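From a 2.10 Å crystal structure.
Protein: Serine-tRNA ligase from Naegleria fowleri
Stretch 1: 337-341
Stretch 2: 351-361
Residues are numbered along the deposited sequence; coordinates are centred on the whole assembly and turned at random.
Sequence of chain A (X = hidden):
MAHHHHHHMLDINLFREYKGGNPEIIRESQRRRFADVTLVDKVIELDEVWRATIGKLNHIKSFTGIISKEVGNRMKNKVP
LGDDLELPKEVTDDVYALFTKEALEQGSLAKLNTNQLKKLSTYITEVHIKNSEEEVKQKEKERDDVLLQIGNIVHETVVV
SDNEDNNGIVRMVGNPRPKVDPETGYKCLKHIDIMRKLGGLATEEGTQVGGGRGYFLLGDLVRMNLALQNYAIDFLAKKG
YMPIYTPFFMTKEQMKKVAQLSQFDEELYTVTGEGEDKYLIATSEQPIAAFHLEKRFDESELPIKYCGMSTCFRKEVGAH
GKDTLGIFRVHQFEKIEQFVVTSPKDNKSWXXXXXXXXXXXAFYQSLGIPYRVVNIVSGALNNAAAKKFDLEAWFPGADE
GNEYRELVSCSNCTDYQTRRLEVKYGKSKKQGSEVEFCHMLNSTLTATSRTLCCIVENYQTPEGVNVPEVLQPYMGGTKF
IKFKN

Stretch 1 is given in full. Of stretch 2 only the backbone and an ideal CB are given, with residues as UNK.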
# COMPACT_ATOMS: atom_id res chain seq x y z
N GLU A 337 -16.88 21.50 5.23
CA GLU A 337 -17.70 20.57 4.45
C GLU A 337 -19.17 20.71 4.84
O GLU A 337 -19.49 20.84 6.03
CB GLU A 337 -17.20 19.12 4.69
CG GLU A 337 -17.94 18.04 3.91
CD GLU A 337 -17.47 17.93 2.46
OE1 GLU A 337 -16.56 18.69 2.06
OE2 GLU A 337 -18.00 17.06 1.74
N GLN A 338 -20.05 20.73 3.84
CA GLN A 338 -21.48 20.56 4.06
C GLN A 338 -21.83 19.08 4.03
O GLN A 338 -21.42 18.37 3.11
CB GLN A 338 -22.32 21.27 2.99
CG GLN A 338 -22.11 22.76 2.82
CD GLN A 338 -22.95 23.30 1.66
OE1 GLN A 338 -24.15 23.46 1.79
NE2 GLN A 338 -22.32 23.56 0.52
N PHE A 339 -22.58 18.62 5.03
CA PHE A 339 -23.01 17.23 5.12
C PHE A 339 -24.46 17.21 5.59
O PHE A 339 -24.79 17.82 6.61
CB PHE A 339 -22.12 16.43 6.09
CG PHE A 339 -22.40 14.94 6.09
CD1 PHE A 339 -23.47 14.42 6.83
CD2 PHE A 339 -21.62 14.07 5.35
CE1 PHE A 339 -23.73 13.06 6.82
CE2 PHE A 339 -21.87 12.71 5.34
CZ PHE A 339 -22.94 12.20 6.07
N VAL A 340 -25.35 16.54 4.84
CA VAL A 340 -26.77 16.56 5.15
C VAL A 340 -27.36 15.15 5.09
O VAL A 340 -27.10 14.40 4.14
CB VAL A 340 -27.55 17.50 4.22
CG1 VAL A 340 -29.03 17.58 4.66
CG2 VAL A 340 -26.93 18.90 4.22
N VAL A 341 -28.18 14.82 6.09
CA VAL A 341 -29.04 13.63 6.08
C VAL A 341 -30.46 14.10 5.80
O VAL A 341 -30.97 15.00 6.48
CB VAL A 341 -28.97 12.89 7.44
CG1 VAL A 341 -29.76 11.58 7.38
CG2 VAL A 341 -27.52 12.68 7.90
N UNK A 351 -33.87 18.26 -3.74
CA UNK A 351 -33.99 19.66 -3.35
C UNK A 351 -32.81 20.09 -2.48
O UNK A 351 -32.29 21.20 -2.62
CB UNK A 351 -35.31 19.89 -2.61
N UNK A 352 -32.35 19.21 -1.59
CA UNK A 352 -31.21 19.55 -0.75
C UNK A 352 -29.92 19.68 -1.57
O UNK A 352 -29.06 20.51 -1.25
CB UNK A 352 -31.03 18.49 0.34
N UNK A 353 -29.78 18.86 -2.61
CA UNK A 353 -28.65 18.98 -3.52
C UNK A 353 -28.56 20.39 -4.10
O UNK A 353 -27.50 21.02 -4.07
CB UNK A 353 -28.76 17.95 -4.65
N UNK A 354 -29.69 20.91 -4.60
CA UNK A 354 -29.73 22.27 -5.14
C UNK A 354 -29.40 23.30 -4.07
O UNK A 354 -28.71 24.29 -4.35
CB UNK A 354 -31.11 22.57 -5.74
N UNK A 355 -29.89 23.10 -2.84
CA UNK A 355 -29.60 24.03 -1.76
C UNK A 355 -28.11 24.06 -1.44
O UNK A 355 -27.53 25.13 -1.24
CB UNK A 355 -30.40 23.66 -0.51
N UNK A 356 -27.46 22.88 -1.44
CA UNK A 356 -26.05 22.80 -1.03
C UNK A 356 -25.13 23.39 -2.09
O UNK A 356 -24.19 24.11 -1.75
CB UNK A 356 -25.66 21.35 -0.75
N UNK A 357 -25.36 23.08 -3.37
CA UNK A 357 -24.53 23.73 -4.38
C UNK A 357 -24.82 25.23 -4.37
O UNK A 357 -23.91 26.04 -4.57
CB UNK A 357 -24.78 23.13 -5.77
N UNK A 358 -26.08 25.61 -4.08
CA UNK A 358 -26.40 27.03 -3.94
C UNK A 358 -25.67 27.70 -2.79
O UNK A 358 -25.28 28.87 -2.89
CB UNK A 358 -27.91 27.20 -3.75
N UNK A 359 -25.49 27.00 -1.67
CA UNK A 359 -24.70 27.53 -0.57
C UNK A 359 -23.26 27.80 -1.00
O UNK A 359 -22.69 28.84 -0.66
CB UNK A 359 -24.72 26.56 0.61
N UNK A 360 -22.64 26.86 -1.72
CA UNK A 360 -21.26 27.06 -2.15
C UNK A 360 -21.15 28.21 -3.14
O UNK A 360 -20.21 29.01 -3.06
CB UNK A 360 -20.71 25.78 -2.77
N UNK A 361 -22.10 28.30 -4.06
CA UNK A 361 -22.15 29.42 -5.00
C UNK A 361 -22.24 30.75 -4.27
O UNK A 361 -21.51 31.69 -4.58
CB UNK A 361 -23.34 29.27 -5.95

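Strand 337-341 and helix 351-361 run nearly antiparallel, at 164°, with their axes 10.0 Å apart at closest approach. Gln338 and Val340 point toward the helix; Phe339 and Val341 point away.

Position 351 has nothing of the strand within 5.5 Å of its CB. Any helix-tolerant residue would suit. It is Glu351, which makes no contact with the strand.

Position 352 points toward the strand. Its ideal CB lies 4.8 Å from Val340 CG1. The surface offered is aliphatic and there is room for more atoms, so Leu, Ile or Met would suit. It is Met352. Its CG packs on Val340 CG1 at 3.6 Å.

Positions 353 and 354 are out of reach, so the strand does not choose between side chains there. They are Phe353 and Asp354, and neither touches it.

Position 355 points sideways. A short side chain would miss the strand, and a long one could approach it. It is Glu355. Its end comes nearer, but Glu355 OE2 is still 6.0 Å from Val340 CG2, so no contact forms.

Position 356 points toward the strand. The ideal CB is 3.6 Å from Gln338 OE1, while Val340 offers a methyl group further along. A flexible apolar chain such as Met or Leu fits. The backbone matters too: Gln338 NE2 donates to the carbonyl O of 356 at 3.0 Å, a bond available to any residue. It is Met356, whose SD lies 3.6 Å from Val340 CG2.

Position 357 points away, leaving the choice open. It is Ile357, with no contact.

Position 358 points sideways, with no strand atom near. Its phi/psi, -63/-38, does not require glycine. The ideal CB of 358 would, however, be crowded by the O of Asp354 at 3.1 Å, so glycine fits most easily and a small residue such as Ala would be tight. It is Gly358.

Position 359 points toward the strand. Its ideal CB is 3.4 Å from Gln338 OE1, an acceptor. A short donor is favoured: Asn, Ser or Thr. It is Asn359, whose ND2 donates to Gln338 OE1 at 2.9 Å with an angle of 164°. The Gln338 amide is thus held at both its oxygen and its nitrogen.

Position 360 points sideways, its ideal CB 4.3 Å from Gln338 NE2. A small residue, Ala or Ser, would sit easily beside the amide. It is Ser360. OG is 3.0 Å from Gln338 NE2, but the poor angle makes no hydrogen bond; OG is bonded elsewhere in the structure.

Position 361 is out of reach and unconstrained by the strand. It is Glu361, bonded elsewhere.

Stretch 2 (351-361) EMFDEMIGNSE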
# COMPACT_ATOMS: atom_id res chain seq x y z
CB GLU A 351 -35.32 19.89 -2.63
CG GLU A 351 -36.53 19.69 -3.54
CD GLU A 351 -37.84 19.64 -2.79
OE1 GLU A 351 -37.85 19.86 -1.56
OE2 GLU A 351 -38.88 19.36 -3.43
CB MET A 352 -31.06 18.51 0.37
CG MET A 352 -30.04 18.87 1.44
SD MET A 352 -30.44 20.42 2.28
CE MET A 352 -32.07 20.06 2.95
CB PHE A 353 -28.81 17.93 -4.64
CG PHE A 353 -27.71 17.95 -5.69
CD1 PHE A 353 -26.57 17.14 -5.54
CD2 PHE A 353 -27.81 18.74 -6.82
CE1 PHE A 353 -25.56 17.15 -6.50
CE2 PHE A 353 -26.80 18.74 -7.78
CZ PHE A 353 -25.68 17.94 -7.62
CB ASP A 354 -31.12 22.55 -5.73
CG ASP A 354 -31.42 21.73 -6.97
OD1 ASP A 354 -30.47 21.21 -7.59
OD2 ASP A 354 -32.60 21.60 -7.34
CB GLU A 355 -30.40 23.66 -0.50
CG GLU A 355 -30.01 24.48 0.74
CD GLU A 355 -30.75 24.08 2.02
OE1 GLU A 355 -31.99 23.91 1.98
OE2 GLU A 355 -30.08 23.92 3.07
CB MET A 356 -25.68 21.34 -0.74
CG MET A 356 -26.42 20.79 0.50
SD MET A 356 -26.36 18.99 0.64
CE MET A 356 -24.63 18.74 1.07
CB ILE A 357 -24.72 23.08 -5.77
CG1 ILE A 357 -23.64 23.55 -6.76
CG2 ILE A 357 -26.12 23.36 -6.35
CD1 ILE A 357 -22.22 23.20 -6.33
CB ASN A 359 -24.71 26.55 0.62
CG ASN A 359 -26.07 26.50 1.32
OD1 ASN A 359 -26.88 27.41 1.20
ND2 ASN A 359 -26.31 25.43 2.06
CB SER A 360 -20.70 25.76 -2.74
OG SER A 360 -20.68 24.74 -1.75
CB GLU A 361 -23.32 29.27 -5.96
CG GLU A 361 -23.16 28.17 -7.00
CD GLU A 361 -24.21 28.30 -8.07
OE1 GLU A 361 -24.13 29.26 -8.85
OE2 GLU A 361 -25.13 27.45 -8.12
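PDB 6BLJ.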